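Local coordinates for uncharacterized protein (Bacteroides vulgatus, PDB 4FMR) that is of unknown function but probably binds DNA, joining an HU/IHF-like DNA-binding domain to a domain with an immunoglobulin-like fold, at residues Lys35-Ile38 with Leu39-Val43; Glu59-Glu62 with Glu63-Glu67. All coordinates share one frame; numbering follows the deposited sequence. Where two conformers were deposited one is given.

Interaction 1: residues Lys35-Ile38 with Leu39-Val43; sequences KEII and LDRMV
Ile37 and Arg41, one helical turn apart, run side by side and point the same way, the branch methyl CG2 of Ile37 lying over one face of the guanidinium group, 3.6 Å from Arg41 NE. Ile37 turns that methyl anti to its own backbone nitrogen, while the arginine reaches past it as an extended chain from CG to NE. Its NH1 forms a salt bridge across the subunit boundary, with Glu73 of the second subunit. With an alanine in place of Arg41, that glutamate would probably lose its charged partner and the Ile37 methyl its cover. On the neighbouring flank Ile38 CG2 meets the selenium of selenomethionine Met42 at 4.0 Å, and the two side chains cross at a slant. These pairs illustrate the i to i+4 spacing of an alpha-helix, here helix 35-45 of the HU/IHF-like domain, whose backbone bonds include Arg41 N to Ile37 O at 2.8 Å. Leu39 folds back over the preceding turn, CG 3.4 Å from Lys35 O, and its side chain packs on helix 51-70. Along the exposed flank the like-charged carboxylates of Glu36 and Asp40 are bridged by a water that donates to Asp40 OD2 at 2.6 Å and, weakly, to Glu36 OE2; Arg51 forms a salt bridge with the other carboxylate oxygen of Asp40.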
ATOM      1  N   LYS B  35     -10.790  -9.740 -11.611  1.00 33.47           N
ATOM      2  CA  LYS B  35     -11.700 -10.641 -10.896  1.00 33.70           C
ATOM      3  C   LYS B  35     -12.147 -11.814 -11.742  1.00 35.36           C
ATOM      4  O   LYS B  35     -12.270 -12.914 -11.202  1.00 33.87           O
ATOM      5  CB  LYS B  35     -12.932  -9.896 -10.367  1.00 36.08           C
ATOM      6  CG  LYS B  35     -12.640  -9.224  -9.031  1.00 60.90           C
ATOM      7  CD  LYS B  35     -13.900  -8.706  -8.325  1.00 67.65           C
ATOM      8  CE  LYS B  35     -14.148  -7.246  -8.587  1.00 62.71           C
ATOM      9  NZ  LYS B  35     -15.301  -6.733  -7.806  1.00 62.93           N
ATOM     10  N   GLU B  36     -12.361 -11.598 -13.060  1.00 32.54           N
ATOM     11  CA  GLU B  36     -12.804 -12.636 -13.982  1.00 33.01           C
ATOM     12  C   GLU B  36     -11.776 -13.765 -14.076  1.00 35.79           C
ATOM     13  O   GLU B  36     -12.159 -14.917 -13.993  1.00 36.60           O
ATOM     14  CB  GLU B  36     -13.094 -12.061 -15.384  1.00 35.21           C
ATOM     15  CG  GLU B  36     -13.751 -13.105 -16.279  1.00 56.52           C
ATOM     16  CD  GLU B  36     -13.836 -12.890 -17.782  1.00 84.24           C
ATOM     17  OE1 GLU B  36     -13.075 -12.063 -18.336  1.00 91.17           O
ATOM     18  OE2 GLU B  36     -14.618 -13.632 -18.418  1.00 63.69           O
ATOM     19  N   ILE B  37     -10.488 -13.444 -14.230  1.00 33.24           N
ATOM     20  CA  ILE B  37      -9.414 -14.445 -14.335  1.00 34.14           C
ATOM     21  C   ILE B  37      -9.216 -15.154 -12.962  1.00 35.74           C
ATOM     22  O   ILE B  37      -9.079 -16.385 -12.918  1.00 34.67           O
ATOM     23  CB  ILE B  37      -8.109 -13.778 -14.872  1.00 37.65           C
ATOM     24  CG1 ILE B  37      -8.331 -13.280 -16.333  1.00 38.51           C
ATOM     25  CG2 ILE B  37      -6.918 -14.745 -14.812  1.00 37.79           C
ATOM     26  CD1 ILE B  37      -7.538 -11.967 -16.691  1.00 53.70           C
ATOM     27  N   ILE B  38      -9.244 -14.372 -11.857  1.00 31.05           N
ATOM     28  CA  ILE B  38      -9.136 -14.878 -10.487  1.00 29.07           C
ATOM     29  C   ILE B  38     -10.199 -15.939 -10.277  1.00 32.36           C
ATOM     30  O   ILE B  38      -9.864 -17.032  -9.866  1.00 33.64           O
ATOM     31  CB  ILE B  38      -9.229 -13.737  -9.430  1.00 30.48           C
ATOM     32  CG1 ILE B  38      -7.990 -12.833  -9.495  1.00 28.30           C
ATOM     33  CG2 ILE B  38      -9.449 -14.301  -7.997  1.00 31.36           C
ATOM     34  CD1 ILE B  38      -8.115 -11.520  -8.765  1.00 31.14           C
ATOM     35  N   LEU B  39     -11.454 -15.644 -10.607  1.00 30.52           N
ATOM     36  CA  LEU B  39     -12.577 -16.582 -10.469  1.00 31.81           C
ATOM     37  C   LEU B  39     -12.378 -17.831 -11.324  1.00 36.14           C
ATOM     38  O   LEU B  39     -12.661 -18.931 -10.860  1.00 37.18           O
ATOM     39  CB  LEU B  39     -13.905 -15.891 -10.843  1.00 32.32           C
ATOM     40  CG  LEU B  39     -14.493 -14.985  -9.751  1.00 36.77           C
ATOM     41  CD1 LEU B  39     -15.592 -14.093 -10.312  1.00 36.21           C
ATOM     42  CD2 LEU B  39     -14.989 -15.806  -8.566  1.00 38.55           C
ATOM     43  N   ASP B  40     -11.896 -17.668 -12.560  1.00 32.51           N
ATOM     44  CA  ASP B  40     -11.603 -18.794 -13.444  1.00 32.66           C
ATOM     45  C   ASP B  40     -10.493 -19.682 -12.864  1.00 35.02           C
ATOM     46  O   ASP B  40     -10.589 -20.894 -12.973  1.00 33.91           O
ATOM     47  CB  ASP B  40     -11.186 -18.302 -14.840  1.00 34.16           C
ATOM     48  CG  ASP B  40     -12.249 -17.568 -15.634  1.00 41.34           C
ATOM     49  OD1 ASP B  40     -13.438 -17.615 -15.227  1.00 40.60           O
ATOM     50  OD2 ASP B  40     -11.881 -16.881 -16.619  1.00 44.99           O
ATOM     51  N   ARG B  41      -9.454 -19.078 -12.243  1.00 31.06           N
ATOM     52  CA  ARG B  41      -8.339 -19.843 -11.675  1.00 30.99           C
ATOM     53  C   ARG B  41      -8.756 -20.572 -10.373  1.00 35.28           C
ATOM     54  O   ARG B  41      -8.234 -21.667 -10.085  1.00 35.98           O
ATOM     55  CB  ARG B  41      -7.118 -18.950 -11.444  1.00 28.39           C
ATOM     56  CG  ARG B  41      -6.414 -18.558 -12.735  1.00 27.81           C
ATOM     57  CD  ARG B  41      -5.222 -17.694 -12.441  1.00 37.71           C
ATOM     58  NE  ARG B  41      -4.590 -17.178 -13.659  1.00 39.68           N
ATOM     59  CZ  ARG B  41      -3.506 -16.413 -13.665  1.00 41.24           C
ATOM     60  NH1 ARG B  41      -2.923 -16.071 -12.525  1.00 30.95           N
ATOM     61  NH2 ARG B  41      -2.989 -15.992 -14.812  1.00 31.98           N
HETATM   62  N   MSE B  42      -9.731 -20.012  -9.644  1.00 30.15           N
HETATM   63  CA  MSE B  42     -10.256 -20.612  -8.412  1.00 29.85           C
HETATM   64  C   MSE B  42     -10.988 -21.912  -8.740  1.00 38.82           C
HETATM   65  O   MSE B  42     -10.749 -22.944  -8.106  1.00 40.03           O
HETATM   66  CB  MSE B  42     -11.192 -19.631  -7.693  1.00 29.77           C
HETATM   67  CG  MSE B  42     -10.467 -18.507  -6.982  1.00 33.58           C
HETATM   68 SE   MSE B  42     -11.714 -17.121  -6.402  0.75 37.73          SE
HETATM   69  CE  MSE B  42     -12.617 -18.152  -4.909  1.00 33.53           C
ATOM     70  N   VAL B  43     -11.864 -21.849  -9.755  1.00 36.17           N
ATOM     71  CA  VAL B  43     -12.646 -22.969 -10.291  1.00 36.92           C
ATOM     72  C   VAL B  43     -11.691 -24.039 -10.870  1.00 39.63           C
ATOM     73  O   VAL B  43     -11.887 -25.240 -10.626  1.00 38.78           O
ATOM     74  CB  VAL B  43     -13.653 -22.440 -11.349  1.00 41.14           C
ATOM     75  CG1 VAL B  43     -14.262 -23.577 -12.169  1.00 42.95           C
ATOM     76  CG2 VAL B  43     -14.742 -21.631 -10.669  1.00 40.10           C
TER
HETATM   77  O   HOH W   1     -13.279 -15.888 -18.567  1.00 48.44           O

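Interaction 2: residues Glu59-Glu62 with Glu63-Glu67; sequences ELME and EVVAE
Met61, a selenomethionine, and the valines Val64 and Val65 form the close-packed side of this helical turn. In the conformer given, the selenium meets Val65 CG2 at 4.0 Å, the two side chains alongside each other and pointing the same way. Val65 CG1 stands anti to the backbone N (chi1 167°), which puts CG2 beside that nitrogen, 3.3 Å from Met61 O. Val64 does likewise, setting its own CG2 against Leu60 O. Both valines pack on the second subunit, Val64 on its Arg41 and Val65 on its Leu79, while Met61 meets its counterpart there.

The opposite character belongs to Glu59 and Glu63, both exposed. In the conformer given, the stem of Glu63 comes closest, CG 3.2 Å from Glu59 O, and Glu63 OE2 lies 5.2 Å from Glu59 OE1. Glu59 OE2 is in a salt bridge with Lys35, which also holds OE1 of the buried Glu62; OE2 of Glu62 takes the backbone N of Gly78 of the second subunit. Four successive i to i+4 backbone bonds, the shortest from Ala66 N to Glu62 O at 2.8 Å, tie the turns into an amphipathic alpha-helix of the kind that forms the dimer core of HU/IHF-like proteins.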
ATOM      1  N   GLU B  59     -18.115 -10.315  -4.202  1.00 33.65           N
ATOM      2  CA  GLU B  59     -18.828  -9.031  -4.121  1.00 33.99           C
ATOM      3  C   GLU B  59     -19.241  -8.719  -2.681  1.00 38.07           C
ATOM      4  O   GLU B  59     -19.124  -7.574  -2.255  1.00 37.97           O
ATOM      5  CB  GLU B  59     -20.073  -8.965  -5.049  1.00 35.65           C
ATOM      6  CG  GLU B  59     -19.732  -8.902  -6.533  1.00 44.59           C
ATOM      7  CD  GLU B  59     -18.710  -7.849  -6.940  1.00 67.02           C
ATOM      8  OE1 GLU B  59     -19.031  -6.642  -6.823  1.00 66.61           O
ATOM      9  OE2 GLU B  59     -17.597  -8.230  -7.385  1.00 44.61           O
ATOM     10  N   LEU B  60     -19.690  -9.740  -1.949  1.00 36.35           N
ATOM     11  CA  LEU B  60     -20.133  -9.680  -0.566  1.00 37.55           C
ATOM     12  C   LEU B  60     -18.955  -9.322   0.345  1.00 39.70           C
ATOM     13  O   LEU B  60     -19.095  -8.459   1.217  1.00 37.65           O
ATOM     14  CB  LEU B  60     -20.746 -11.053  -0.200  1.00 39.18           C
ATOM     15  CG  LEU B  60     -21.557 -11.200   1.091  1.00 46.70           C
ATOM     16  CD1 LEU B  60     -22.658 -10.122   1.207  1.00 48.16           C
ATOM     17  CD2 LEU B  60     -22.220 -12.583   1.140  1.00 50.20           C
HETATM   18  N   MSE B  61     -17.801  -9.977   0.128  1.00 36.80           N
HETATM   19  CA  MSE B  61     -16.598  -9.730   0.918  0.50 38.03           C
HETATM   20  C   MSE B  61     -16.112  -8.271   0.691  1.00 39.93           C
HETATM   21  O   MSE B  61     -15.751  -7.605   1.654  1.00 39.30           O
HETATM   22  CB  MSE B  61     -15.523 -10.777   0.567  0.50 41.10           C
HETATM   23  CG  MSE B  61     -14.203 -10.613   1.302  0.50 49.95           C
HETATM   24 SE   MSE B  61     -13.031  -9.403   0.333  0.38 59.95          SE
HETATM   25  CE  MSE B  61     -12.744 -10.464  -1.306  0.50 56.76           C
ATOM     26  N   GLU B  62     -16.146  -7.775  -0.571  1.00 35.16           N
ATOM     27  CA  GLU B  62     -15.726  -6.404  -0.923  1.00 33.68           C
ATOM     28  C   GLU B  62     -16.620  -5.347  -0.262  1.00 38.16           C
ATOM     29  O   GLU B  62     -16.095  -4.327   0.212  1.00 37.09           O
ATOM     30  CB  GLU B  62     -15.711  -6.211  -2.440  1.00 34.34           C
ATOM     31  CG  GLU B  62     -14.625  -7.073  -3.065  1.00 43.60           C
ATOM     32  CD  GLU B  62     -14.180  -6.749  -4.475  1.00 59.47           C
ATOM     33  OE1 GLU B  62     -14.873  -5.959  -5.159  1.00 47.45           O
ATOM     34  OE2 GLU B  62     -13.108  -7.262  -4.878  1.00 49.74           O
ATOM     35  N   GLU B  63     -17.961  -5.604  -0.232  1.00 34.07           N
ATOM     36  CA  GLU B  63     -18.955  -4.730   0.390  0.50 34.46           C
ATOM     37  C   GLU B  63     -18.690  -4.591   1.896  1.00 35.71           C
ATOM     38  O   GLU B  63     -18.707  -3.498   2.420  1.00 34.19           O
ATOM     39  CB  GLU B  63     -20.382  -5.273   0.149  0.50 36.95           C
ATOM     40  CG  GLU B  63     -20.904  -5.069  -1.267  0.50 48.32           C
ATOM     41  CD  GLU B  63     -22.136  -5.873  -1.648  0.50 69.86           C
ATOM     42  OE1 GLU B  63     -22.972  -6.147  -0.756  0.50 75.19           O
ATOM     43  OE2 GLU B  63     -22.282  -6.203  -2.847  0.50 55.19           O
ATOM     44  N   VAL B  64     -18.442  -5.700   2.578  1.00 31.60           N
ATOM     45  CA  VAL B  64     -18.168  -5.743   4.025  1.00 30.91           C
ATOM     46  C   VAL B  64     -16.873  -4.996   4.341  1.00 33.17           C
ATOM     47  O   VAL B  64     -16.843  -4.207   5.287  1.00 32.58           O
ATOM     48  CB  VAL B  64     -18.111  -7.217   4.518  1.00 33.24           C
ATOM     49  CG1 VAL B  64     -17.480  -7.342   5.915  1.00 32.64           C
ATOM     50  CG2 VAL B  64     -19.492  -7.855   4.464  1.00 33.13           C
ATOM     51  N   VAL B  65     -15.811  -5.274   3.577  1.00 30.25           N
ATOM     52  CA  VAL B  65     -14.498  -4.665   3.763  1.00 30.48           C
ATOM     53  C   VAL B  65     -14.605  -3.132   3.511  1.00 34.38           C
ATOM     54  O   VAL B  65     -14.102  -2.366   4.343  1.00 33.74           O
ATOM     55  CB  VAL B  65     -13.401  -5.342   2.878  1.00 32.99           C
ATOM     56  CG1 VAL B  65     -12.121  -4.501   2.838  1.00 32.29           C
ATOM     57  CG2 VAL B  65     -13.086  -6.757   3.381  1.00 32.34           C
ATOM     58  N   ALA B  66     -15.278  -2.709   2.408  1.00 30.17           N
ATOM     59  CA  ALA B  66     -15.436  -1.284   2.065  1.00 31.15           C
ATOM     60  C   ALA B  66     -16.201  -0.532   3.167  1.00 35.18           C
ATOM     61  O   ALA B  66     -15.756   0.549   3.556  1.00 34.90           O
ATOM     62  CB  ALA B  66     -16.139  -1.102   0.709  1.00 30.92           C
ATOM     63  N   GLU B  67     -17.297  -1.124   3.698  1.00 31.68           N
ATOM     64  CA  GLU B  67     -18.100  -0.529   4.786  1.00 34.14           C
ATOM     65  C   GLU B  67     -17.286  -0.401   6.093  1.00 35.08           C
ATOM     66  O   GLU B  67     -17.374   0.625   6.753  1.00 33.05           O
ATOM     67  CB  GLU B  67     -19.387  -1.338   5.061  1.00 36.28           C
ATOM     68  CG  GLU B  67     -20.450  -1.181   3.986  1.00 52.54           C
ATOM     69  CD  GLU B  67     -21.571  -2.214   3.972  1.00 77.04           C
ATOM     70  OE1 GLU B  67     -21.698  -2.994   4.946  1.00 58.31           O
ATOM     71  OE2 GLU B  67     -22.316  -2.249   2.967  1.00 74.54           O
TER

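Interactions 1 and 2 lie in series on helices 35-45 and 51-70, which follow each other in the chain, with centres about 18 Å apart. Despite that separation they touch through one lysine: Lys35 NZ forms salt bridges with Glu59 OE2 and Glu62 OE1, each at 2.8 Å, joining the start of the shorter helix to the middle of the longer one. The second subunit connects them again, since Ile38 of interaction 1 packs on Met61 of that subunit and Arg41 on its Val64, residues that belong to interaction 2 in its own chain. Both contacts therefore contribute to the helical dimer interface of the HU/IHF-like domain.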